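Local coordinates for muconate cycloisomerase (Azorhizobium caulinodans, PDB 3MY9), which is a member of the enolase superfamily, with an enolase-type N-terminal domain, a TIM-barrel-like domain and bound magnesium, at residues V38-T43 and S69-Y74; S123-L128 and I315-G320; R155-V158 and V164-M167; V255-V260 and A287-A292. All coordinates share one frame; numbering follows the deposited sequence.

Overall arrangement
The four contacts sample both domains of an enolase-superfamily chain. Interaction 1 comes first along the chain and lies in the N-terminal domain, where strand 35-44 meets helix 64-79. Interaction 2 ties a loop after helix 102-120 to the end of helix 305-316 and so links the two family regions. Interactions 3 and 4 fall in the long loop that it closes, both in the barrel region. The centres of interactions 3 and 4 are about 30 Å apart, and interactions 1 and 3 lie on opposite sides of the chain's centre. Interactions 2 and 4 are adjacent, touching through Gly-320 and Asp-290, and both lie against the third subunit.

Interaction 1. Residues V38-T43 and S69-Y74; sequences VLLEVT and SALDIY
This contact belongs to the N-terminal domain of the enolase superfamily, where an antiparallel sheet is packed against helices. Leu-71 of helix 64-79 reaches across to strand 35-44 and touches Val-38 and Leu-40. These two residues are separated by one along the strand, and both have their CB directed toward the helix. The backbones stay well apart, with the CA atoms of Leu-40 and Leu-71 8.4 Å from each other. Side chains alone bridge this gap, and no hydrogen bond crosses it. Leu-71 divides its two methyl groups between the strand residues. Its CG stands anti to its own carbonyl carbon (chi1 -72°), and the fork beyond it opens over the strand. Val-38 and Leu-71 pass each other in opposite directions, while Leu-40 meets the same leucine at a slant. All three side chains are buried. Val-108 of helix 102-120 touches both leucines, and Ile-13 of strand 8-21 also packs on Leu-71. Val-38 has further apolar neighbours in Pro-64, Ala-67 and Phe-68, earlier in the same helix as Leu-71. The strand itself is held by backbone hydrogen bonds to strands 8-21 and 49-54. The contact thus lays one helix on one face of the sheet through methyl groups. Leu-71 CD1 lies 4.1 Å from Val-38 CG1, and Leu-71 CD2 lies 4.2 Å from Leu-40 CD2.

Interaction 2. Residues S123-L128 and I315-G320; sequences SVADLL and IAATPG
The methyl group of Ala-317 points toward segment 123-128 and meets both Ala-125 and Leu-128. Ala-317 CB is 4.0 Å from Ala-125 CB and 3.9 Å from Leu-128 CB. It also lies 3.6 Å from the backbone oxygen Ala-125 O. Ala-125 in turn directs its own methyl group at segment 315-320, where its CB is 4.3 Å from Ala-316 CB. Leu-128 makes its contact with CB, and its branch lies beyond. Small side chains let the backbones come close: the CA atoms of Ala-125 and Ala-317 are 5.0 Å apart. The contact joins the end of helix 305-316 in the barrel region to a loop after helix 102-120 in the N-terminal family region. Ala-317 is the first residue to leave helical backbone angles at that helix end. Within the loop, Ser-123 N donates to Asp-126 OD2 from above the carboxylate plane; the modelled distance of 2.6 Å is short and less certain. The backbone oxygen of Ala-125 accepts from Leu-128 N, which draws the turn together next to the Ala-317 methyl group. Gln-313 of helix 305-316 accepts from Ala-125 N through its side chain. Gln-283 binds both Leu-128 O and Thr-318 OG1, so it spans the two segments. Arg-88 of the third subunit also donates to Leu-128 O.

Interaction 3. Residues R155-V158 and V164-M167; sequences RAMV and VFKM
Apolar contacts to one ring, Phe-165, carry this meeting between the end of helix 147-157, with Val-158 just after it, and strand 164-168. They belong to a beta-alpha-beta unit of the barrel domain, in which the helix follows strand 135-142 and leads on to strand 164-168. Val-158 approaches the far end of the ring obliquely. Its CG2 lies 3.8 Å from Phe-165 CE2 and 3.9 Å from Phe-165 CZ. Met-157 comes in at the ring edge, near the ring plane, and its CB is 4.2 Å from Phe-165 CZ. Only the base of the methionine takes part; the chain beyond runs extended (chi2 180°) and leads away. Phe-165 has its CB directed toward the helix. The ring also has neighbours in Phe-140 of strand 135-142 and in Ile-192.

Backbone hydrogen bonds fix the strand on both flanks, to strand 135-142 and to strand 193-197. None passes between the two segments.

Salt bridges are made outside the contact. Lys-166, next to Phe-165, pairs with Glu-223, Asp-197 and Glu-326, and Glu-223 is a magnesium ligand. Arg-155 pairs with Glu-152 and Glu-187.

The chemistry across the contact is wholly apolar. Dispersion and burial of the ring probably contribute to holding the helix end against the strand, while the charged groups find their partners outside the two segments.

Interaction 4. Residues V255-V260 and A287-A292; sequences VDLMEV and AIADTA
Ile-288 is the main bump of this contact, and its CG2 methyl sits between Leu-257 and Met-258 of the other helix. Helices 254-263 and 279-292 run nearly parallel here, with 14° between the N-to-C directions of the two short segments and 10.3 Å between their axes. Leu-257 CD2 settles in the hollow between Ile-288 and Ala-289, 3.7 Å from Ile-288 CB and 3.9 Å from Ala-289 CB. The small alanine methyl gives the leucine a low place to rest. Leu-257 CG is anti to the backbone N (chi1 178°), and its side chain passes that of Ile-288 in the opposite direction. Met-258 starts off to one side, then bends at chi2 and chi3 so that its end returns. Its SD comes within 3.6 Å of Ile-288 CG2, and its CE is 3.9 Å from the same methyl.

Leu-294 and Cys-251 also touch Leu-257. Ile-288 of the third subunit packs on Ile-288 of this chain, and Thr-291 of the third subunit on Met-258. The pair lies among the outer helices of the barrel domain, beside helix 231-240. In the chain, helix 254-263 follows parallel strand 245-247, and helix 279-292 comes after strand 268-270.

Interaction 1. Residues V38-T43 and S69-Y74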
loop_
_atom_site.group_PDB
_atom_site.type_symbol
_atom_site.label_atom_id
_atom_site.label_comp_id
_atom_site.label_asym_id
_atom_site.label_seq_id
_atom_site.Cartn_x
_atom_site.Cartn_y
_atom_site.Cartn_z
ATOM N N VAL A 38 -24.851 -31.925 25.189
ATOM C CA VAL A 38 -23.980 -32.035 26.360
ATOM C C VAL A 38 -24.383 -30.947 27.349
ATOM O O VAL A 38 -24.271 -29.746 27.048
ATOM C CB VAL A 38 -22.483 -31.829 25.997
ATOM C CG1 VAL A 38 -21.587 -32.456 27.059
ATOM C CG2 VAL A 38 -22.165 -32.392 24.608
ATOM N N LEU A 39 -24.863 -31.362 28.514
ATOM C CA LEU A 39 -25.228 -30.447 29.577
ATOM C C LEU A 39 -24.291 -30.663 30.758
ATOM O O LEU A 39 -23.933 -31.796 31.085
ATOM C CB LEU A 39 -26.674 -30.668 30.004
ATOM C CG LEU A 39 -27.660 -30.982 28.893
ATOM C CD1 LEU A 39 -28.966 -31.457 29.505
ATOM C CD2 LEU A 39 -27.858 -29.776 27.974
ATOM N N LEU A 40 -23.898 -29.563 31.385
ATOM C CA LEU A 40 -22.971 -29.564 32.505
ATOM C C LEU A 40 -23.672 -28.913 33.677
ATOM O O LEU A 40 -24.226 -27.826 33.544
ATOM C CB LEU A 40 -21.721 -28.751 32.139
ATOM C CG LEU A 40 -20.714 -28.402 33.245
ATOM C CD1 LEU A 40 -19.806 -29.583 33.552
ATOM C CD2 LEU A 40 -19.886 -27.171 32.829
ATOM N N GLU A 41 -23.647 -29.574 34.822
ATOM C CA GLU A 41 -24.182 -29.004 36.039
ATOM C C GLU A 41 -23.024 -28.774 36.988
ATOM O O GLU A 41 -22.315 -29.715 37.351
ATOM C CB GLU A 41 -25.202 -29.954 36.690
ATOM C CG GLU A 41 -25.878 -29.383 37.945
ATOM C CD GLU A 41 -26.401 -30.463 38.895
ATOM O OE1 GLU A 41 -25.706 -31.482 39.087
ATOM O OE2 GLU A 41 -27.499 -30.283 39.472
ATOM N N VAL A 42 -22.843 -27.531 37.411
ATOM C CA VAL A 42 -21.796 -27.221 38.375
ATOM C C VAL A 42 -22.417 -26.840 39.702
ATOM O O VAL A 42 -23.456 -26.190 39.739
ATOM C CB VAL A 42 -20.877 -26.107 37.857
ATOM C CG1 VAL A 42 -19.700 -25.914 38.821
ATOM C CG2 VAL A 42 -20.381 -26.461 36.477
ATOM N N THR A 43 -21.788 -27.280 40.790
ATOM C CA THR A 43 -22.306 -27.051 42.130
ATOM C C THR A 43 -21.225 -26.467 43.036
ATOM O O THR A 43 -20.150 -27.036 43.157
ATOM C CB THR A 43 -22.837 -28.364 42.739
ATOM O OG1 THR A 43 -23.662 -29.046 41.775
ATOM C CG2 THR A 43 -23.626 -28.081 44.017
ATOM N N SER A 69 -16.067 -35.559 26.169
ATOM C CA SER A 69 -14.798 -36.035 26.708
ATOM C C SER A 69 -13.973 -34.845 27.194
ATOM O O SER A 69 -13.313 -34.929 28.233
ATOM C CB SER A 69 -14.023 -36.876 25.679
ATOM O OG SER A 69 -13.860 -36.195 24.445
ATOM N N ALA A 70 -14.038 -33.738 26.456
ATOM C CA ALA A 70 -13.307 -32.531 26.821
ATOM C C ALA A 70 -13.581 -32.158 28.271
ATOM O O ALA A 70 -12.651 -32.005 29.058
ATOM C CB ALA A 70 -13.673 -31.392 25.900
ATOM N N LEU A 71 -14.855 -32.047 28.630
ATOM C CA LEU A 71 -15.243 -31.689 29.997
ATOM C C LEU A 71 -14.823 -32.743 31.015
ATOM O O LEU A 71 -14.276 -32.411 32.072
ATOM C CB LEU A 71 -16.756 -31.464 30.092
ATOM C CG LEU A 71 -17.325 -30.191 29.448
ATOM C CD1 LEU A 71 -18.824 -30.345 29.171
ATOM C CD2 LEU A 71 -17.058 -28.959 30.313
ATOM N N ASP A 72 -15.078 -34.007 30.684
ATOM C CA ASP A 72 -14.929 -35.121 31.633
ATOM C C ASP A 72 -13.471 -35.392 32.021
ATOM O O ASP A 72 -13.193 -35.693 33.186
ATOM C CB ASP A 72 -15.584 -36.396 31.064
ATOM C CG ASP A 72 -15.634 -37.550 32.067
ATOM O OD1 ASP A 72 -15.951 -37.328 33.259
ATOM O OD2 ASP A 72 -15.367 -38.698 31.651
ATOM N N ILE A 73 -12.553 -35.282 31.057
ATOM C CA ILE A 73 -11.136 -35.581 31.307
ATOM C C ILE A 73 -10.225 -34.328 31.281
ATOM O O ILE A 73 -9.510 -34.074 32.246
ATOM C CB ILE A 73 -10.618 -36.773 30.407
ATOM C CG1 ILE A 73 -10.084 -36.330 29.038
ATOM C CG2 ILE A 73 -11.716 -37.812 30.218
ATOM C CD1 ILE A 73 -8.582 -36.038 29.031
ATOM N N TYR A 74 -10.270 -33.529 30.214
ATOM C CA TYR A 74 -9.326 -32.418 30.075
ATOM C C TYR A 74 -9.626 -31.260 31.050
ATOM O O TYR A 74 -8.737 -30.825 31.794
ATOM C CB TYR A 74 -9.286 -31.918 28.631
#

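Interaction 2. Residues S123-L128 and I315-G320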
loop_
_atom_site.group_PDB
_atom_site.type_symbol
_atom_site.label_atom_id
_atom_site.label_comp_id
_atom_site.label_asym_id
_atom_site.label_seq_id
_atom_site.Cartn_x
_atom_site.Cartn_y
_atom_site.Cartn_z
ATOM N N SER A 123 -28.576 -11.138 37.202
ATOM C CA SER A 123 -28.571 -11.900 35.967
ATOM C C SER A 123 -27.173 -11.902 35.328
ATOM O O SER A 123 -26.287 -11.102 35.681
ATOM C CB SER A 123 -29.548 -11.295 34.978
ATOM O OG SER A 123 -29.116 -10.013 34.562
ATOM N N VAL A 124 -26.999 -12.779 34.346
ATOM C CA VAL A 124 -25.792 -12.806 33.565
ATOM C C VAL A 124 -25.599 -11.485 32.798
ATOM O O VAL A 124 -24.495 -10.943 32.777
ATOM C CB VAL A 124 -25.759 -14.061 32.669
ATOM C CG1 VAL A 124 -24.642 -13.973 31.679
ATOM C CG2 VAL A 124 -25.603 -15.308 33.564
ATOM N N ALA A 125 -26.654 -10.949 32.188
ATOM C CA ALA A 125 -26.571 -9.604 31.582
ATOM C C ALA A 125 -25.987 -8.560 32.564
ATOM O O ALA A 125 -25.130 -7.770 32.194
ATOM C CB ALA A 125 -27.941 -9.153 31.094
ATOM N N ASP A 126 -26.493 -8.560 33.798
ATOM C CA ASP A 126 -26.039 -7.659 34.872
ATOM C C ASP A 126 -24.531 -7.743 35.113
ATOM O O ASP A 126 -23.901 -6.740 35.388
ATOM C CB ASP A 126 -26.710 -8.013 36.215
ATOM C CG ASP A 126 -28.217 -7.857 36.207
ATOM O OD1 ASP A 126 -28.726 -7.048 35.411
ATOM O OD2 ASP A 126 -28.889 -8.524 37.047
ATOM N N LEU A 127 -24.002 -8.963 35.067
ATOM C CA LEU A 127 -22.588 -9.252 35.247
ATOM C C LEU A 127 -21.727 -8.954 34.013
ATOM O O LEU A 127 -20.482 -9.111 34.056
ATOM C CB LEU A 127 -22.425 -10.724 35.608
ATOM C CG LEU A 127 -23.070 -11.126 36.939
ATOM C CD1 LEU A 127 -23.104 -12.639 37.069
ATOM C CD2 LEU A 127 -22.291 -10.482 38.083
ATOM N N LEU A 128 -22.383 -8.575 32.915
ATOM C CA LEU A 128 -21.721 -8.280 31.653
ATOM C C LEU A 128 -21.892 -6.803 31.276
ATOM O O LEU A 128 -21.786 -6.428 30.102
ATOM C CB LEU A 128 -22.300 -9.188 30.546
ATOM C CG LEU A 128 -21.955 -10.674 30.731
ATOM C CD1 LEU A 128 -22.525 -11.512 29.598
ATOM C CD2 LEU A 128 -20.442 -10.896 30.874
ATOM N N ILE A 315 -26.680 -11.016 24.351
ATOM C CA ILE A 315 -27.153 -10.022 23.414
ATOM C C ILE A 315 -27.844 -8.893 24.164
ATOM O O ILE A 315 -27.683 -7.732 23.822
ATOM C CB ILE A 315 -28.062 -10.624 22.343
ATOM C CG1 ILE A 315 -27.268 -11.599 21.450
ATOM C CG2 ILE A 315 -28.696 -9.519 21.487
ATOM C CD1 ILE A 315 -28.177 -12.435 20.503
ATOM N N ALA A 316 -28.556 -9.233 25.234
ATOM C CA ALA A 316 -29.206 -8.249 26.080
ATOM C C ALA A 316 -28.220 -7.191 26.614
ATOM O O ALA A 316 -28.595 -6.024 26.808
ATOM C CB ALA A 316 -29.900 -8.961 27.233
ATOM N N ALA A 317 -26.982 -7.619 26.851
ATOM C CA ALA A 317 -25.934 -6.796 27.491
ATOM C C ALA A 317 -24.899 -6.250 26.503
ATOM O O ALA A 317 -23.881 -5.677 26.925
ATOM C CB ALA A 317 -25.211 -7.639 28.553
ATOM N N THR A 318 -25.120 -6.440 25.201
ATOM C CA THR A 318 -24.077 -6.134 24.191
ATOM C C THR A 318 -24.692 -5.262 23.090
ATOM O O THR A 318 -25.200 -5.755 22.110
ATOM C CB THR A 318 -23.454 -7.408 23.628
ATOM O OG1 THR A 318 -23.049 -8.258 24.706
ATOM C CG2 THR A 318 -22.215 -7.089 22.750
ATOM N N PRO A 319 -24.656 -3.944 23.271
ATOM C CA PRO A 319 -25.467 -3.035 22.463
ATOM C C PRO A 319 -25.164 -3.083 20.962
ATOM O O PRO A 319 -26.080 -2.899 20.153
ATOM C CB PRO A 319 -25.122 -1.648 23.033
ATOM C CG PRO A 319 -23.818 -1.830 23.760
ATOM C CD PRO A 319 -23.796 -3.243 24.233
ATOM N N GLY A 320 -23.904 -3.366 20.597
ATOM C CA GLY A 320 -23.493 -3.447 19.195
ATOM C C GLY A 320 -24.114 -4.623 18.436
ATOM O O GLY A 320 -24.113 -4.640 17.210
#

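Interaction 3. Residues R155-V158 and V164-M167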
loop_
_atom_site.group_PDB
_atom_site.type_symbol
_atom_site.label_atom_id
_atom_site.label_comp_id
_atom_site.label_asym_id
_atom_site.label_seq_id
_atom_site.Cartn_x
_atom_site.Cartn_y
_atom_site.Cartn_z
ATOM N N ARG A 155 -47.861 -12.526 5.215
ATOM C CA ARG A 155 -49.130 -11.781 5.246
ATOM C C ARG A 155 -49.759 -11.739 6.636
ATOM O O ARG A 155 -50.366 -10.741 7.010
ATOM C CB ARG A 155 -50.142 -12.371 4.247
ATOM C CG ARG A 155 -50.700 -11.353 3.256
ATOM C CD ARG A 155 -50.051 -11.436 1.848
ATOM N NE ARG A 155 -50.708 -12.446 1.006
ATOM C CZ ARG A 155 -50.832 -12.414 -0.328
ATOM N NH1 ARG A 155 -50.371 -11.401 -1.068
ATOM N NH2 ARG A 155 -51.459 -13.420 -0.933
ATOM N N ALA A 156 -49.625 -12.830 7.387
ATOM C CA ALA A 156 -50.108 -12.894 8.771
ATOM C C ALA A 156 -49.108 -12.296 9.769
ATOM O O ALA A 156 -49.500 -11.707 10.775
ATOM C CB ALA A 156 -50.410 -14.334 9.151
ATOM N N MET A 157 -47.815 -12.455 9.507
ATOM C CA MET A 157 -46.784 -12.127 10.508
ATOM C C MET A 157 -46.436 -10.636 10.609
ATOM O O MET A 157 -46.102 -10.130 11.687
ATOM C CB MET A 157 -45.508 -12.913 10.221
ATOM C CG MET A 157 -45.637 -14.392 10.504
ATOM S SD MET A 157 -44.123 -15.309 10.147
ATOM C CE MET A 157 -44.566 -16.654 11.251
ATOM N N VAL A 158 -46.484 -9.939 9.481
ATOM C CA VAL A 158 -46.188 -8.517 9.488
ATOM C C VAL A 158 -47.214 -7.724 10.332
ATOM O O VAL A 158 -46.814 -6.931 11.188
ATOM C CB VAL A 158 -46.007 -7.980 8.065
ATOM C CG1 VAL A 158 -45.901 -6.468 8.062
ATOM C CG2 VAL A 158 -44.746 -8.606 7.447
ATOM N N VAL A 164 -38.495 -8.675 10.834
ATOM C CA VAL A 164 -37.255 -9.215 10.313
ATOM C C VAL A 164 -37.442 -10.540 9.587
ATOM O O VAL A 164 -37.867 -11.510 10.198
ATOM C CB VAL A 164 -36.227 -9.431 11.420
ATOM C CG1 VAL A 164 -34.897 -9.967 10.798
ATOM C CG2 VAL A 164 -35.978 -8.141 12.170
ATOM N N PHE A 165 -37.077 -10.568 8.307
ATOM C CA PHE A 165 -37.143 -11.752 7.481
ATOM C C PHE A 165 -35.819 -12.019 6.787
ATOM O O PHE A 165 -35.162 -11.088 6.308
ATOM C CB PHE A 165 -38.237 -11.572 6.449
ATOM C CG PHE A 165 -39.598 -11.501 7.056
ATOM C CD1 PHE A 165 -40.356 -12.655 7.216
ATOM C CD2 PHE A 165 -40.083 -10.296 7.550
ATOM C CE1 PHE A 165 -41.603 -12.609 7.841
ATOM C CE2 PHE A 165 -41.340 -10.231 8.176
ATOM C CZ PHE A 165 -42.091 -11.394 8.323
ATOM N N LYS A 166 -35.400 -13.279 6.755
ATOM C CA LYS A 166 -34.210 -13.633 5.991
ATOM C C LYS A 166 -34.508 -14.627 4.870
ATOM O O LYS A 166 -34.928 -15.731 5.136
ATOM C CB LYS A 166 -33.138 -14.204 6.896
ATOM C CG LYS A 166 -31.788 -14.257 6.189
ATOM C CD LYS A 166 -30.896 -15.300 6.867
ATOM C CE LYS A 166 -29.865 -14.701 7.718
ATOM N NZ LYS A 166 -29.164 -15.879 8.353
ATOM N N MET A 167 -34.269 -14.236 3.614
ATOM C CA MET A 167 -34.588 -15.092 2.469
ATOM C C MET A 167 -33.319 -15.877 2.143
ATOM O O MET A 167 -32.257 -15.295 1.966
ATOM C CB MET A 167 -35.059 -14.257 1.246
ATOM C CG MET A 167 -35.741 -15.058 0.064
ATOM S SD MET A 167 -35.855 -14.047 -1.466
ATOM C CE MET A 167 -36.138 -15.352 -2.660
#

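Interaction 4. Residues V255-V260 and A287-A292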
loop_
_atom_site.group_PDB
_atom_site.type_symbol
_atom_site.label_atom_id
_atom_site.label_comp_id
_atom_site.label_asym_id
_atom_site.label_seq_id
_atom_site.Cartn_x
_atom_site.Cartn_y
_atom_site.Cartn_z
ATOM N N VAL A 255 -9.441 -12.463 16.173
ATOM C CA VAL A 255 -8.409 -12.451 15.153
ATOM C C VAL A 255 -8.965 -12.288 13.723
ATOM O O VAL A 255 -8.443 -11.491 12.939
ATOM C CB VAL A 255 -7.545 -13.729 15.202
ATOM C CG1 VAL A 255 -6.535 -13.698 14.069
ATOM C CG2 VAL A 255 -6.844 -13.860 16.556
ATOM N N ASP A 256 -10.003 -13.052 13.378
ATOM C CA ASP A 256 -10.609 -12.924 12.064
ATOM C C ASP A 256 -11.130 -11.485 11.911
ATOM O O ASP A 256 -11.003 -10.882 10.853
ATOM C CB ASP A 256 -11.803 -13.900 11.855
ATOM C CG ASP A 256 -11.397 -15.372 11.857
ATOM O OD1 ASP A 256 -10.217 -15.707 11.665
ATOM O OD2 ASP A 256 -12.292 -16.225 12.036
ATOM N N LEU A 257 -11.740 -10.958 12.955
ATOM C CA LEU A 257 -12.375 -9.669 12.867
ATOM C C LEU A 257 -11.334 -8.601 12.563
ATOM O O LEU A 257 -11.556 -7.792 11.680
ATOM C CB LEU A 257 -13.161 -9.335 14.132
ATOM C CG LEU A 257 -13.841 -7.949 14.157
ATOM C CD1 LEU A 257 -14.832 -7.776 12.999
ATOM C CD2 LEU A 257 -14.522 -7.753 15.493
ATOM N N MET A 258 -10.187 -8.619 13.237
ATOM C CA MET A 258 -9.131 -7.641 12.913
ATOM C C MET A 258 -8.701 -7.689 11.449
ATOM O O MET A 258 -8.419 -6.654 10.848
ATOM C CB MET A 258 -7.900 -7.751 13.836
ATOM C CG MET A 258 -8.170 -7.208 15.263
ATOM S SD MET A 258 -8.528 -5.418 15.533
ATOM C CE MET A 258 -8.960 -4.756 13.962
ATOM N N GLU A 259 -8.676 -8.885 10.864
ATOM C CA GLU A 259 -8.339 -9.007 9.442
ATOM C C GLU A 259 -9.491 -8.539 8.539
ATOM O O GLU A 259 -9.261 -7.930 7.500
ATOM C CB GLU A 259 -7.941 -10.431 9.118
ATOM C CG GLU A 259 -7.313 -10.571 7.744
ATOM C CD GLU A 259 -5.971 -9.829 7.604
ATOM O OE1 GLU A 259 -5.211 -9.665 8.587
ATOM O OE2 GLU A 259 -5.682 -9.401 6.476
ATOM N N VAL A 260 -10.727 -8.826 8.932
ATOM C CA VAL A 260 -11.876 -8.350 8.207
ATOM C C VAL A 260 -11.854 -6.800 8.190
ATOM O O VAL A 260 -12.096 -6.197 7.154
ATOM C CB VAL A 260 -13.186 -8.920 8.807
ATOM C CG1 VAL A 260 -14.431 -8.182 8.333
ATOM C CG2 VAL A 260 -13.289 -10.445 8.514
ATOM N N ALA A 287 -16.272 -5.147 21.068
ATOM C CA ALA A 287 -15.576 -3.871 21.304
ATOM C C ALA A 287 -14.777 -3.451 20.066
ATOM O O ALA A 287 -14.721 -2.271 19.729
ATOM C CB ALA A 287 -14.639 -3.979 22.483
ATOM N N ILE A 288 -14.147 -4.424 19.411
ATOM C CA ILE A 288 -13.440 -4.178 18.187
ATOM C C ILE A 288 -14.416 -3.710 17.092
ATOM O O ILE A 288 -14.151 -2.724 16.409
ATOM C CB ILE A 288 -12.699 -5.410 17.675
ATOM C CG1 ILE A 288 -11.619 -5.840 18.658
ATOM C CG2 ILE A 288 -12.067 -5.115 16.314
ATOM C CD1 ILE A 288 -11.166 -7.236 18.451
ATOM N N ALA A 289 -15.526 -4.432 16.956
ATOM C CA ALA A 289 -16.484 -4.200 15.917
ATOM C C ALA A 289 -17.164 -2.827 16.077
ATOM O O ALA A 289 -17.357 -2.143 15.085
ATOM C CB ALA A 289 -17.532 -5.354 15.865
ATOM N N ASP A 290 -17.523 -2.448 17.308
ATOM C CA ASP A 290 -18.102 -1.118 17.603
ATOM C C ASP A 290 -17.140 0.008 17.211
ATOM O O ASP A 290 -17.532 0.973 16.571
ATOM C CB ASP A 290 -18.458 -0.962 19.114
ATOM C CG ASP A 290 -19.653 -1.801 19.536
ATOM O OD1 ASP A 290 -20.315 -2.419 18.654
ATOM O OD2 ASP A 290 -19.923 -1.874 20.769
ATOM N N THR A 291 -15.875 -0.116 17.609
ATOM C CA THR A 291 -14.876 0.859 17.222
ATOM C C THR A 291 -14.770 0.945 15.696
ATOM O O THR A 291 -14.680 2.029 15.135
ATOM C CB THR A 291 -13.506 0.541 17.856
ATOM O OG1 THR A 291 -13.681 0.375 19.263
ATOM C CG2 THR A 291 -12.520 1.682 17.611
ATOM N N ALA A 292 -14.851 -0.194 15.025
ATOM C CA ALA A 292 -14.719 -0.245 13.570
ATOM C C ALA A 292 -15.991 0.090 12.803
ATOM O O ALA A 292 -15.942 0.181 11.593
ATOM C CB ALA A 292 -14.214 -1.608 13.109
#